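Local coordinates for protein 1-deoxy-D-xylulose 5-phosphate reductoisomerase (PDB 1R0K) that catalyses the NADPH-dependent rearrangement and reduction of 1-deoxy-D-xylulose 5-phosphate to 2-C-methyl-D-erythritol 4-phosphate in isoprenoid biosynthesis, at residues A109-I114 / I136-E141; L128-G133 / V324-N329; G143-P148 / L274-R279. All blocks are in the same frame, centred on the assembly; numbering follows the deposited sequence.

Interaction 1 of 3, residues A109-I114 / I136-E141; sequences ATLAAI and IDAVRE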
# COMPACT_ATOMS: atom_id res chain seq x y z
N ALA B 109 20.04 24.53 -10.19
CA ALA B 109 19.10 25.03 -9.20
C ALA B 109 18.65 23.91 -8.28
O ALA B 109 18.48 24.11 -7.08
CB ALA B 109 17.89 25.65 -9.90
N THR B 110 18.45 22.72 -8.85
CA THR B 110 18.01 21.57 -8.08
C THR B 110 19.06 21.23 -7.02
O THR B 110 18.74 21.04 -5.85
CB THR B 110 17.77 20.35 -9.00
OG1 THR B 110 16.72 20.66 -9.92
CG2 THR B 110 17.37 19.13 -8.19
N LEU B 111 20.32 21.16 -7.43
CA LEU B 111 21.39 20.86 -6.49
C LEU B 111 21.48 21.95 -5.43
O LEU B 111 21.65 21.65 -4.25
CB LEU B 111 22.73 20.73 -7.21
CG LEU B 111 23.93 20.47 -6.30
CD1 LEU B 111 23.62 19.32 -5.36
CD2 LEU B 111 25.16 20.17 -7.14
N ALA B 112 21.36 23.20 -5.86
CA ALA B 112 21.43 24.32 -4.92
C ALA B 112 20.35 24.17 -3.84
O ALA B 112 20.64 24.32 -2.65
CB ALA B 112 21.25 25.64 -5.66
N ALA B 113 19.12 23.88 -4.25
CA ALA B 113 18.02 23.70 -3.31
C ALA B 113 18.31 22.53 -2.36
O ALA B 113 18.10 22.63 -1.15
CB ALA B 113 16.73 23.43 -4.08
N ILE B 114 18.79 21.42 -2.91
CA ILE B 114 19.12 20.27 -2.09
C ILE B 114 20.17 20.63 -1.03
O ILE B 114 20.05 20.24 0.12
CB ILE B 114 19.63 19.10 -2.95
CG1 ILE B 114 18.47 18.49 -3.73
CG2 ILE B 114 20.31 18.06 -2.06
CD1 ILE B 114 18.87 17.40 -4.70
N ILE B 136 22.37 12.35 -4.57
CA ILE B 136 22.15 11.59 -3.35
C ILE B 136 23.24 11.91 -2.33
O ILE B 136 22.99 11.94 -1.13
CB ILE B 136 22.11 10.07 -3.63
CG1 ILE B 136 20.95 9.75 -4.58
CG2 ILE B 136 21.95 9.31 -2.32
CD1 ILE B 136 19.60 10.25 -4.09
N ASP B 137 24.46 12.16 -2.82
CA ASP B 137 25.55 12.51 -1.91
C ASP B 137 25.25 13.87 -1.26
O ASP B 137 25.50 14.06 -0.07
CB ASP B 137 26.88 12.61 -2.67
CG ASP B 137 27.49 11.25 -2.96
OD1 ASP B 137 27.11 10.27 -2.30
OD2 ASP B 137 28.38 11.18 -3.83
N ALA B 138 24.72 14.80 -2.04
CA ALA B 138 24.38 16.12 -1.52
C ALA B 138 23.30 15.99 -0.45
O ALA B 138 23.35 16.66 0.58
CB ALA B 138 23.89 17.03 -2.65
N VAL B 139 22.33 15.12 -0.70
CA VAL B 139 21.24 14.90 0.25
C VAL B 139 21.78 14.39 1.58
O VAL B 139 21.43 14.90 2.65
CB VAL B 139 20.21 13.88 -0.34
CG1 VAL B 139 19.27 13.38 0.74
CG2 VAL B 139 19.42 14.54 -1.46
N ARG B 140 22.66 13.39 1.52
CA ARG B 140 23.26 12.82 2.72
C ARG B 140 24.08 13.87 3.47
O ARG B 140 24.06 13.93 4.69
CB ARG B 140 24.13 11.62 2.35
CG ARG B 140 24.98 11.05 3.49
CD ARG B 140 25.24 9.56 3.28
NE ARG B 140 25.49 9.22 1.88
CZ ARG B 140 24.95 8.18 1.25
NH1 ARG B 140 24.12 7.37 1.90
NH2 ARG B 140 25.21 7.96 -0.03
N GLU B 141 24.80 14.70 2.72
CA GLU B 141 25.62 15.72 3.35
C GLU B 141 24.83 16.82 4.05
O GLU B 141 25.23 17.29 5.12
CB GLU B 141 26.57 16.37 2.34
CG GLU B 141 27.42 17.46 2.98
CD GLU B 141 28.43 18.07 2.04
OE1 GLU B 141 29.07 17.31 1.29
OE2 GLU B 141 28.61 19.30 2.07
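Ala138 meets two side chains of the neighbouring helix at once. Its CB lies 3.6 Å from Leu111 CD1 and 3.8 Å from Ile114 CG2. These two partners are three residues apart on helix 107-115, so the methyl group faces a pair that lies nearly one turn apart.

Leu111 takes part through one branch of its fork. With CG anti to the backbone N (chi1 177°), the side chain extends from the flank of its helix, and CD1 ends against Ala138. Ile114 behaves differently, because its CB already points at helix 132-142. It uses its short branch: CG2 is anti to the backbone N, and this same methyl also meets Val139 CG2 at 3.7 Å. The Ile114 and Val139 side chains cross obliquely, with a single methyl from each at the touching point. CG2 of Ile114 therefore bridges Ala138 and Val139, two consecutive residues of the facing helix.

The helices are the connections of two successive beta-alpha-beta crossovers in the Rossmann-like NADPH domain. Helix 107-115 runs between strands 96-99 and 119-122, and helix 132-142 between strands 119-122 and 145-148. Side by side on the parallel sheet, their short segments point almost the same way, at 20°, with axes 9.7 Å apart at closest approach. Across this spacing the Ala138 methyl is met by the ends of the longer Leu111 and Ile114 side chains.

The touching surface is wholly apolar and mostly buried. Elsewhere on helix 107-115, Thr110 and Ala113 pack on strand 96-99. The solvent-exposed part of helix 132-142 carries charge instead: Arg140 NH2 lies 3.8 Å from Asp137 OD1 in a long salt bridge, with the carboxylate oxygen at the guanidinium edge, in its plane.

Interaction 2 of 3, residues L128-G133 / V324-N329; sequences LVSAGG and VMNAAN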
# COMPACT_ATOMS: atom_id res chain seq x y z
N LEU B 128 18.60 12.60 -11.13
CA LEU B 128 18.93 11.25 -10.70
C LEU B 128 19.38 10.34 -11.84
O LEU B 128 20.12 9.38 -11.63
CB LEU B 128 17.75 10.63 -9.96
CG LEU B 128 17.33 11.42 -8.72
CD1 LEU B 128 16.20 10.70 -8.00
CD2 LEU B 128 18.53 11.61 -7.80
N VAL B 129 18.92 10.63 -13.05
CA VAL B 129 19.31 9.83 -14.19
C VAL B 129 20.76 10.10 -14.56
O VAL B 129 21.56 9.19 -14.73
CB VAL B 129 18.43 10.13 -15.42
CG1 VAL B 129 19.01 9.44 -16.66
CG2 VAL B 129 17.01 9.66 -15.18
N SER B 130 21.10 11.38 -14.68
CA SER B 130 22.45 11.76 -15.08
C SER B 130 23.40 12.08 -13.93
O SER B 130 24.60 11.82 -14.02
CB SER B 130 22.37 12.96 -16.03
OG SER B 130 21.51 12.66 -17.12
N ALA B 131 22.87 12.65 -12.84
CA ALA B 131 23.71 13.00 -11.70
C ALA B 131 23.24 12.38 -10.39
O ALA B 131 23.41 12.97 -9.32
CB ALA B 131 23.76 14.52 -11.57
N GLY B 132 22.65 11.19 -10.47
CA GLY B 132 22.15 10.51 -9.28
C GLY B 132 23.11 10.40 -8.11
O GLY B 132 22.75 10.73 -6.97
N GLY B 133 24.33 9.94 -8.38
CA GLY B 133 25.32 9.80 -7.32
C GLY B 133 25.61 11.09 -6.59
O GLY B 133 25.60 11.14 -5.36
N VAL B 324 25.40 9.03 -20.04
CA VAL B 324 25.70 8.81 -21.45
C VAL B 324 24.48 8.26 -22.16
O VAL B 324 24.14 8.69 -23.26
CB VAL B 324 26.88 7.82 -21.63
CG1 VAL B 324 27.07 7.48 -23.10
CG2 VAL B 324 28.15 8.43 -21.05
N MET B 325 23.81 7.30 -21.53
CA MET B 325 22.62 6.70 -22.12
C MET B 325 21.54 7.75 -22.35
O MET B 325 20.93 7.80 -23.42
CB MET B 325 22.06 5.61 -21.21
CG MET B 325 20.84 4.90 -21.77
SD MET B 325 20.12 3.77 -20.58
CE MET B 325 19.11 4.90 -19.64
N ASN B 326 21.32 8.59 -21.34
CA ASN B 326 20.30 9.64 -21.44
C ASN B 326 20.60 10.62 -22.56
O ASN B 326 19.73 10.94 -23.37
CB ASN B 326 20.18 10.40 -20.13
CG ASN B 326 19.15 11.50 -20.19
OD1 ASN B 326 17.95 11.23 -20.30
ND2 ASN B 326 19.60 12.75 -20.14
N ALA B 327 21.84 11.11 -22.61
CA ALA B 327 22.23 12.06 -23.65
C ALA B 327 22.11 11.44 -25.04
O ALA B 327 21.59 12.07 -25.96
CB ALA B 327 23.66 12.54 -23.42
N ALA B 328 22.59 10.21 -25.20
CA ALA B 328 22.50 9.56 -26.51
C ALA B 328 21.05 9.39 -26.94
O ALA B 328 20.72 9.54 -28.11
CB ALA B 328 23.19 8.21 -26.46
N ASN B 329 20.18 9.08 -25.98
CA ASN B 329 18.77 8.91 -26.30
C ASN B 329 18.16 10.22 -26.81
O ASN B 329 17.33 10.21 -27.72
CB ASN B 329 18.00 8.42 -25.07
CG ASN B 329 16.56 8.07 -25.38
OD1 ASN B 329 16.29 7.19 -26.21
ND2 ASN B 329 15.63 8.76 -24.73
O HOH W 1 22.73 13.03 -19.70
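This is a small buried contact between domains, part apolar and part bridged by water, in which Val129 and Ser130 meet Asn326. Val129 belongs to the short helix 126-129, and Ser130 to the turn before helix 132-142. Asn326 lies on helix 321-337.

The apolar half is made by Val129 CG1, 3.8 Å from Asn326 CB. With CG1 anti to its backbone N (chi1 171°), the valine sends this methyl toward the root of the asparagine side chain. The two side chains cross at about a right angle.

The polar half is indirect. Ser130 OG and Asn326 ND2 are 3.6 Å apart and are not directly bonded. A water joins them, accepting from Ser130 OG at 2.9 Å and from Asn326 ND2 at 3.2 Å. Two donors thus share one acceptor oxygen, and the amide nitrogen has a mate inside the interface.

The segment 128-133 belongs to the NADPH-binding domain, while helix 321-337 is part of the C-terminal helical bundle of the DXR family. An alanine in place of Asn326 would remove the amide, which would probably leave the bridging water with one donor fewer and Ser130 without its link to the bundle. The side chain of Asn326 also comes within about 4 Å of that of Glu126, predicted to bind NADPH. Val129 packs on Glu224 of helix 216-229, and Met325 on Leu220 and Ile223 of that same helix.

Interaction 3 of 3, residues G143-P148 / L274-R279; sequences GTTLLP and LAWPKR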
# COMPACT_ATOMS: atom_id res chain seq x y z
N GLY B 143 21.48 16.63 5.01
CA GLY B 143 20.30 16.16 5.72
C GLY B 143 19.01 16.59 5.05
O GLY B 143 18.00 16.84 5.71
N THR B 144 19.06 16.67 3.73
CA THR B 144 17.92 17.09 2.93
C THR B 144 16.81 16.04 2.92
O THR B 144 17.07 14.84 2.92
CB THR B 144 18.34 17.33 1.47
OG1 THR B 144 19.48 18.18 1.45
CG2 THR B 144 17.20 17.99 0.68
N THR B 145 15.56 16.51 2.92
CA THR B 145 14.43 15.60 2.83
C THR B 145 14.08 15.58 1.35
O THR B 145 13.56 16.56 0.82
CB THR B 145 13.22 16.11 3.63
OG1 THR B 145 13.55 16.15 5.02
CG2 THR B 145 12.03 15.18 3.41
N LEU B 146 14.39 14.48 0.68
CA LEU B 146 14.12 14.36 -0.75
C LEU B 146 12.85 13.54 -1.01
O LEU B 146 12.77 12.37 -0.62
CB LEU B 146 15.31 13.71 -1.46
CG LEU B 146 15.24 13.68 -2.98
CD1 LEU B 146 15.39 15.10 -3.51
CD2 LEU B 146 16.34 12.78 -3.53
N LEU B 147 11.86 14.16 -1.65
CA LEU B 147 10.61 13.48 -1.94
C LEU B 147 10.37 13.41 -3.44
O LEU B 147 10.22 14.44 -4.10
CB LEU B 147 9.46 14.22 -1.25
CG LEU B 147 9.66 14.46 0.25
CD1 LEU B 147 8.62 15.46 0.77
CD2 LEU B 147 9.58 13.14 1.00
N PRO B 148 10.34 12.19 -4.01
CA PRO B 148 10.12 12.00 -5.45
C PRO B 148 8.69 12.34 -5.85
O PRO B 148 7.74 11.89 -5.21
CB PRO B 148 10.46 10.53 -5.65
CG PRO B 148 9.99 9.91 -4.35
CD PRO B 148 10.49 10.90 -3.31
N LEU B 274 4.00 17.66 -0.76
CA LEU B 274 3.75 18.97 -0.17
C LEU B 274 3.36 18.87 1.31
O LEU B 274 3.85 19.64 2.14
CB LEU B 274 2.65 19.69 -0.97
CG LEU B 274 2.30 21.11 -0.50
CD1 LEU B 274 3.56 21.97 -0.49
CD2 LEU B 274 1.24 21.72 -1.41
N ALA B 275 2.51 17.91 1.65
CA ALA B 275 2.07 17.75 3.03
C ALA B 275 3.02 16.93 3.92
O ALA B 275 3.02 17.10 5.14
CB ALA B 275 0.68 17.11 3.06
N TRP B 276 3.81 16.05 3.31
CA TRP B 276 4.74 15.19 4.06
C TRP B 276 5.38 15.95 5.22
O TRP B 276 5.84 17.08 5.05
CB TRP B 276 5.84 14.65 3.14
CG TRP B 276 6.55 13.48 3.73
CD1 TRP B 276 6.16 12.17 3.66
CD2 TRP B 276 7.71 13.51 4.57
NE1 TRP B 276 7.00 11.39 4.41
CE2 TRP B 276 7.96 12.18 4.98
CE3 TRP B 276 8.55 14.54 5.02
CZ2 TRP B 276 9.03 11.85 5.82
CZ3 TRP B 276 9.62 14.21 5.85
CH2 TRP B 276 9.85 12.87 6.24
N PRO B 277 5.47 15.33 6.41
CA PRO B 277 5.02 13.98 6.77
C PRO B 277 3.52 13.83 7.04
O PRO B 277 3.06 12.76 7.44
CB PRO B 277 5.86 13.66 8.00
CG PRO B 277 5.90 14.99 8.69
CD PRO B 277 6.20 15.94 7.54
N LYS B 278 2.76 14.90 6.83
CA LYS B 278 1.32 14.86 7.04
C LYS B 278 0.64 14.57 5.70
O LYS B 278 1.31 14.30 4.71
CB LYS B 278 0.82 16.21 7.57
CG LYS B 278 1.51 16.67 8.84
CD LYS B 278 1.00 18.04 9.26
CE LYS B 278 1.62 18.48 10.58
NZ LYS B 278 1.12 19.82 11.00
N ARG B 279 -0.69 14.63 5.69
CA ARG B 279 -1.45 14.41 4.47
C ARG B 279 -2.38 15.60 4.31
O ARG B 279 -2.80 16.20 5.30
CB ARG B 279 -2.28 13.12 4.57
CG ARG B 279 -1.48 11.84 4.57
CD ARG B 279 -1.12 11.38 3.17
NE ARG B 279 -0.43 10.09 3.19
CZ ARG B 279 -0.23 9.32 2.12
NH1 ARG B 279 -0.66 9.72 0.92
NH2 ARG B 279 0.40 8.16 2.24
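Leu147 and Thr145 meet Trp276 through apolar and CH-pi contacts. The CH-pi contact comes from Leu147. Its CD2 lies over one face of the indole, 4.2 Å from the centroid of the five-membered ring and only 16° off the ring normal, so this methyl meets the ring from above the face. The leucine and tryptophan side chains cross at about a right angle.

The purely apolar contact uses the other branch of the same fork. Leu147 CD1 is 3.7 Å from Trp276 CB, at the base of the indole. One leucine thus touches both the root of the tryptophan and its ring. Thr145 adds a methyl at the benzo end, with CG2 3.6 Å from Trp276 CZ3. It approaches obliquely.

Within the segment 274-279, the next residue packs on the other face. Pro277 CB sits 3.8 Å above the plane of the Trp276 ring, over its centre, on the face opposite Leu147 CD2. The peptide bond before Pro277 is cis, an arrangement in which a preceding aromatic ring can stack on the proline. Trp276 CG is anti to the backbone N (chi1 -163°), which carries the indole toward the strand. The His272 ring also meets the indole, with the planes at about 55°.

The polar links of this segment come from Arg279, which hydrogen-bonds Gln158, forms a salt bridge with Asp254 of the second subunit and makes a cation-pi contact with Tyr252 of that subunit.

Strand 145-148 is, within this chain, an outermost strand of the seven-stranded parallel sheet and is hydrogen-bonded to strand 119-122. Thr145 and Leu147 alternate with Leu146, which faces helix 132-142. The tryptophan after helix 267-275 therefore packs on the other side of an edge strand in a Rossmann-like alpha/beta sheet.

Helix 132-142 is shared by the segments of interactions 1 and 2, and the strand that follows it carries interaction 3. Interactions 1 and 2 have centres 17 Å apart and touch where Ile136 CD1 lies 4.1 Å from Leu128 CD2. The centre of interaction 3 is 14 Å from that of interaction 1. Val139 O and Thr144 N, 3.1 Å apart, probably form a hydrogen bond between them. Interactions 2 and 3 do not touch; their centres are 25 Å apart. Of the three, interaction 2 lies nearest the predicted binding residues: side chains of Asn326 and Val129 come within about 4 Å of those of Glu126 (NADPH) and Lys125 (substrate). In interaction 3, the Leu147 side chain is about 11 Å from that of Asp150, a predicted manganese ligand.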